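Local coordinates for MUTM (fpg) protein (Thermus thermophilus, PDB 1EE8) that belongs to the formamidopyrimidine-DNA glycosylase family of DNA repair proteins, built from an N-terminal beta-sheet domain, an H2TH domain and a zinc finger, at residues G73-A85 with T92-L104. Numbering follows the deposited sequence.
Sequences GFRLEPTPHTRAA and TLYFHDPRRFGRL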
loop_
_atom_site.group_PDB
_atom_site.type_symbol
_atom_site.label_atom_id
_atom_site.label_comp_id
_atom_site.label_asym_id
_atom_site.label_seq_id
_atom_site.Cartn_x
_atom_site.Cartn_y
_atom_site.Cartn_z
ATOM N N GLY A 73 20.519 -6.720 -8.127
ATOM C CA GLY A 73 20.542 -8.107 -7.711
ATOM C C GLY A 73 20.203 -8.250 -6.243
ATOM O O GLY A 73 20.355 -7.302 -5.469
ATOM N N PHE A 74 19.706 -9.423 -5.867
ATOM C CA PHE A 74 19.373 -9.706 -4.477
ATOM C C PHE A 74 20.565 -10.449 -3.895
ATOM O O PHE A 74 21.087 -11.356 -4.533
ATOM C CB PHE A 74 18.115 -10.578 -4.397
ATOM C CG PHE A 74 16.851 -9.828 -4.682
ATOM C CD1 PHE A 74 16.311 -8.970 -3.731
ATOM C CD2 PHE A 74 16.235 -9.925 -5.926
ATOM C CE1 PHE A 74 15.174 -8.210 -4.013
ATOM C CE2 PHE A 74 15.099 -9.169 -6.217
ATOM C CZ PHE A 74 14.568 -8.310 -5.258
ATOM N N ARG A 75 21.002 -10.050 -2.701
ATOM C CA ARG A 75 22.139 -10.682 -2.035
ATOM C C ARG A 75 21.725 -11.152 -0.632
ATOM O O ARG A 75 20.777 -10.630 -0.049
ATOM C CB ARG A 75 23.303 -9.691 -1.906
ATOM C CG ARG A 75 23.875 -9.170 -3.223
ATOM C CD ARG A 75 24.422 -10.307 -4.064
ATOM N NE ARG A 75 24.895 -9.855 -5.369
ATOM C CZ ARG A 75 26.028 -9.191 -5.569
ATOM N NH1 ARG A 75 26.371 -8.822 -6.798
ATOM N NH2 ARG A 75 26.819 -8.911 -4.546
ATOM N N LEU A 76 22.436 -12.141 -0.099
ATOM C CA LEU A 76 22.142 -12.652 1.237
ATOM C C LEU A 76 22.865 -11.859 2.336
ATOM O O LEU A 76 22.568 -12.008 3.529
ATOM C CB LEU A 76 22.489 -14.141 1.306
ATOM C CG LEU A 76 21.686 -14.965 0.285
ATOM C CD1 LEU A 76 21.957 -16.450 0.484
ATOM C CD2 LEU A 76 20.199 -14.675 0.445
ATOM N N GLU A 77 23.807 -11.015 1.924
ATOM C CA GLU A 77 24.556 -10.150 2.841
ATOM C C GLU A 77 24.504 -8.729 2.290
ATOM O O GLU A 77 24.525 -8.536 1.081
ATOM C CB GLU A 77 26.020 -10.582 2.950
ATOM C CG GLU A 77 26.371 -11.160 4.298
ATOM C CD GLU A 77 26.489 -12.661 4.266
ATOM O OE1 GLU A 77 25.583 -13.313 3.694
ATOM O OE2 GLU A 77 27.485 -13.192 4.820
ATOM N N PRO A 78 24.443 -7.721 3.167
ATOM C CA PRO A 78 24.385 -6.337 2.685
ATOM C C PRO A 78 25.668 -5.895 1.975
ATOM O O PRO A 78 26.755 -6.402 2.255
ATOM C CB PRO A 78 24.087 -5.541 3.955
ATOM C CG PRO A 78 24.745 -6.360 5.026
ATOM C CD PRO A 78 24.446 -7.780 4.641
ATOM N N THR A 79 25.526 -4.960 1.043
ATOM C CA THR A 79 26.655 -4.453 0.277
ATOM C C THR A 79 26.709 -2.932 0.404
ATOM O O THR A 79 25.752 -2.303 0.847
ATOM C CB THR A 79 26.515 -4.780 -1.227
ATOM O OG1 THR A 79 25.459 -3.986 -1.786
ATOM C CG2 THR A 79 26.199 -6.248 -1.434
ATOM N N PRO A 80 27.833 -2.321 0.011
ATOM C CA PRO A 80 27.910 -0.860 0.117
ATOM C C PRO A 80 26.844 -0.161 -0.724
ATOM O O PRO A 80 26.496 0.991 -0.468
ATOM C CB PRO A 80 29.325 -0.553 -0.372
ATOM C CG PRO A 80 30.099 -1.741 0.095
ATOM C CD PRO A 80 29.161 -2.900 -0.260
ATOM N N HIS A 81 26.328 -0.858 -1.733
ATOM C CA HIS A 81 25.306 -0.276 -2.598
ATOM C C HIS A 81 23.919 -0.890 -2.454
ATOM O O HIS A 81 23.145 -0.939 -3.412
ATOM C CB HIS A 81 25.752 -0.329 -4.063
ATOM C CG HIS A 81 26.939 0.534 -4.350
ATOM N ND1 HIS A 81 28.222 0.037 -4.418
ATOM C CD2 HIS A 81 27.043 1.874 -4.524
ATOM C CE1 HIS A 81 29.067 1.032 -4.620
ATOM N NE2 HIS A 81 28.378 2.157 -4.687
ATOM N N THR A 82 23.601 -1.351 -1.251
ATOM C CA THR A 82 22.283 -1.918 -1.001
ATOM C C THR A 82 21.308 -0.748 -0.919
ATOM O O THR A 82 21.548 0.215 -0.196
ATOM C CB THR A 82 22.275 -2.735 0.303
ATOM O OG1 THR A 82 23.080 -3.915 0.120
ATOM C CG2 THR A 82 20.842 -3.144 0.675
ATOM N N ARG A 83 20.220 -0.837 -1.675
ATOM C CA ARG A 83 19.212 0.221 -1.736
ATOM C C ARG A 83 17.932 -0.142 -0.995
ATOM O O ARG A 83 17.128 0.724 -0.669
ATOM C CB ARG A 83 18.849 0.513 -3.196
ATOM C CG ARG A 83 20.042 0.718 -4.118
ATOM C CD ARG A 83 20.852 1.943 -3.742
ATOM N NE ARG A 83 21.945 2.138 -4.692
ATOM C CZ ARG A 83 22.792 3.161 -4.662
ATOM N NH1 ARG A 83 22.677 4.091 -3.728
ATOM N NH2 ARG A 83 23.757 3.248 -5.570
ATOM N N ALA A 84 17.722 -1.430 -0.762
ATOM C CA ALA A 84 16.518 -1.834 -0.050
ATOM C C ALA A 84 16.740 -3.192 0.586
ATOM O O ALA A 84 17.665 -3.906 0.225
ATOM C CB ALA A 84 15.338 -1.895 -1.001
ATOM N N ALA A 85 15.889 -3.542 1.539
ATOM C CA ALA A 85 16.015 -4.836 2.188
ATOM C C ALA A 85 14.637 -5.439 2.393
ATOM O O ALA A 85 13.719 -4.752 2.836
ATOM C CB ALA A 85 16.727 -4.686 3.535
ATOM N N THR A 92 16.973 -11.927 5.829
ATOM C CA THR A 92 16.816 -10.696 5.064
ATOM C C THR A 92 17.490 -10.778 3.698
ATOM O O THR A 92 18.582 -11.336 3.568
ATOM C CB THR A 92 17.400 -9.511 5.865
ATOM O OG1 THR A 92 16.605 -9.305 7.036
ATOM C CG2 THR A 92 17.403 -8.220 5.041
ATOM N N LEU A 93 16.824 -10.233 2.683
ATOM C CA LEU A 93 17.361 -10.200 1.328
ATOM C C LEU A 93 17.724 -8.744 1.045
ATOM O O LEU A 93 16.924 -7.846 1.312
ATOM C CB LEU A 93 16.306 -10.654 0.311
ATOM C CG LEU A 93 15.632 -12.008 0.532
ATOM C CD1 LEU A 93 14.680 -12.292 -0.620
ATOM C CD2 LEU A 93 16.698 -13.101 0.623
ATOM N N TYR A 94 18.911 -8.503 0.502
ATOM C CA TYR A 94 19.326 -7.130 0.215
ATOM C C TYR A 94 19.366 -6.853 -1.280
ATOM O O TYR A 94 19.925 -7.638 -2.043
ATOM C CB TYR A 94 20.705 -6.849 0.815
ATOM C CG TYR A 94 20.787 -7.168 2.288
ATOM C CD1 TYR A 94 21.201 -8.426 2.724
ATOM C CD2 TYR A 94 20.425 -6.221 3.248
ATOM C CE1 TYR A 94 21.257 -8.737 4.087
ATOM C CE2 TYR A 94 20.471 -6.522 4.612
ATOM C CZ TYR A 94 20.891 -7.784 5.020
ATOM O OH TYR A 94 20.944 -8.086 6.362
ATOM N N PHE A 95 18.765 -5.736 -1.683
ATOM C CA PHE A 95 18.731 -5.345 -3.082
ATOM C C PHE A 95 19.949 -4.462 -3.375
ATOM O O PHE A 95 19.972 -3.272 -3.076
ATOM C CB PHE A 95 17.420 -4.607 -3.388
ATOM C CG PHE A 95 17.229 -4.278 -4.847
ATOM C CD1 PHE A 95 17.277 -2.958 -5.286
ATOM C CD2 PHE A 95 17.011 -5.284 -5.779
ATOM C CE1 PHE A 95 17.111 -2.640 -6.639
ATOM C CE2 PHE A 95 16.845 -4.982 -7.137
ATOM C CZ PHE A 95 16.897 -3.653 -7.568
ATOM N N HIS A 96 20.966 -5.099 -3.933
ATOM C CA HIS A 96 22.226 -4.475 -4.299
ATOM C C HIS A 96 22.028 -3.841 -5.672
ATOM O O HIS A 96 21.571 -4.510 -6.599
ATOM C CB HIS A 96 23.298 -5.564 -4.380
ATOM C CG HIS A 96 24.590 -5.108 -4.981
ATOM N ND1 HIS A 96 25.428 -4.207 -4.356
ATOM C CD2 HIS A 96 25.189 -5.430 -6.152
ATOM C CE1 HIS A 96 26.486 -3.996 -5.115
ATOM N NE2 HIS A 96 26.366 -4.724 -6.211
ATOM N N ASP A 97 22.345 -2.559 -5.814
ATOM C CA ASP A 97 22.173 -1.922 -7.115
ATOM C C ASP A 97 23.046 -0.686 -7.295
ATOM O O ASP A 97 22.600 0.444 -7.094
ATOM C CB ASP A 97 20.701 -1.548 -7.335
ATOM C CG ASP A 97 20.414 -1.110 -8.771
ATOM O OD1 ASP A 97 19.312 -0.584 -9.026
ATOM O OD2 ASP A 97 21.288 -1.304 -9.644
ATOM N N PRO A 98 24.306 -0.893 -7.687
ATOM C CA PRO A 98 25.279 0.179 -7.914
ATOM C C PRO A 98 24.780 1.312 -8.821
ATOM O O PRO A 98 24.816 2.471 -8.434
ATOM C CB PRO A 98 26.459 -0.558 -8.538
ATOM C CG PRO A 98 26.401 -1.893 -7.864
ATOM C CD PRO A 98 24.923 -2.215 -7.911
ATOM N N ARG A 99 24.309 0.977 -10.020
ATOM C CA ARG A 99 23.863 2.003 -10.965
ATOM C C ARG A 99 22.444 2.535 -10.804
ATOM O O ARG A 99 22.046 3.457 -11.513
ATOM C CB ARG A 99 24.092 1.527 -12.403
ATOM C CG ARG A 99 25.568 1.288 -12.718
ATOM C CD ARG A 99 25.845 1.307 -14.210
ATOM N NE ARG A 99 25.495 2.598 -14.799
ATOM C CZ ARG A 99 25.691 2.923 -16.074
ATOM N NH1 ARG A 99 25.334 4.121 -16.513
ATOM N NH2 ARG A 99 26.251 2.056 -16.907
ATOM N N ARG A 100 21.693 1.953 -9.870
ATOM C CA ARG A 100 20.332 2.380 -9.551
ATOM C C ARG A 100 19.288 2.298 -10.659
ATOM O O ARG A 100 18.365 3.112 -10.700
ATOM C CB ARG A 100 20.352 3.810 -8.992
ATOM C CG ARG A 100 21.411 4.040 -7.923
ATOM C CD ARG A 100 21.274 5.404 -7.267
ATOM N NE ARG A 100 20.184 5.440 -6.297
ATOM C CZ ARG A 100 19.865 6.510 -5.573
ATOM N NH1 ARG A 100 20.553 7.637 -5.717
ATOM N NH2 ARG A 100 18.867 6.454 -4.698
ATOM N N PHE A 101 19.421 1.323 -11.552
ATOM C CA PHE A 101 18.443 1.161 -12.620
ATOM C C PHE A 101 17.306 0.252 -12.159
ATOM O O PHE A 101 16.204 0.290 -12.705
ATOM C CB PHE A 101 19.110 0.582 -13.865
ATOM C CG PHE A 101 19.883 1.593 -14.652
ATOM C CD1 PHE A 101 19.217 2.590 -15.362
ATOM C CD2 PHE A 101 21.274 1.559 -14.682
ATOM C CE1 PHE A 101 19.928 3.538 -16.097
ATOM C CE2 PHE A 101 21.995 2.499 -15.410
ATOM C CZ PHE A 101 21.322 3.492 -16.120
ATOM N N GLY A 102 17.578 -0.559 -11.143
ATOM C CA GLY A 102 16.554 -1.450 -10.630
ATOM C C GLY A 102 15.327 -0.707 -10.123
ATOM O O GLY A 102 15.400 0.458 -9.739
ATOM N N ARG A 103 14.188 -1.390 -10.127
ATOM C CA ARG A 103 12.944 -0.808 -9.649
ATOM C C ARG A 103 12.155 -1.875 -8.902
ATOM O O ARG A 103 12.342 -3.064 -9.140
ATOM C CB ARG A 103 12.108 -0.297 -10.829
ATOM C CG ARG A 103 12.733 0.853 -11.612
ATOM C CD ARG A 103 12.605 2.162 -10.858
ATOM N NE ARG A 103 13.124 3.291 -11.631
ATOM C CZ ARG A 103 14.418 3.538 -11.825
ATOM N NH1 ARG A 103 14.796 4.589 -12.544
ATOM N NH2 ARG A 103 15.337 2.745 -11.293
ATOM N N LEU A 104 11.297 -1.444 -7.985
ATOM C CA LEU A 104 10.440 -2.363 -7.241
ATOM C C LEU A 104 9.026 -1.822 -7.391
ATOM O O LEU A 104 8.815 -0.608 -7.346
ATOM C CB LEU A 104 10.811 -2.417 -5.752
ATOM C CG LEU A 104 12.064 -3.198 -5.325
ATOM C CD1 LEU A 104 12.170 -3.171 -3.792
ATOM C CD2 LEU A 104 11.998 -4.640 -5.836
HETATM O O HOH W 1 20.327 -13.366 4.360
#
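Y94 and R75 exchange both backbone hydrogen bonds of an antiparallel pair, joining strand 92-96 to strand 73-75 in the N-terminal domain sheet of this Fpg-family protein. The R75 N to Y94 O bond measures 2.7 Å. G73 and H96 pair likewise. On the other flank R83 N donates to F95 O almost straight (173°) and F95 N to A84 O, which puts strand 92-96 between 73-75 and 82-85; strands 82-88 and 92-96 form a beta hairpin.

Side-chain polar contacts cluster at H96, the last residue of strand 92-96. H96 swings CG opposite its backbone N (chi1 170°), which carries ND1 to within 2.6 Å of T79 OG1; this hydrogen bond lies at the imidazole edge, and either partner could donate. One imidazole face meets the R75 guanidinium.

Apolar packing divides between the sheet's faces. P78 covers the Y94 ring with a CH-pi contact, CD 3.8 Å from the centroid, while T92 CG2 lies over the other face. F74 and F95 meet obliquely, F74 CE1 lying 3.9 Å from F95 CD2, and L93 packs on L76 and helix 3-17. P98 CD, from the same segment as H96, gives apolar cover to the imidazole face opposite R75, 3.3 Å above its plane.

R83, still in its strand, reaches the loop that follows strand 92-96. It lays its guanidinium flat on that of R100, planes 15° apart, despite their like charges. D97 O accepts R83 NE at 3.0 Å and R100 N from opposite faces of its carbonyl plane.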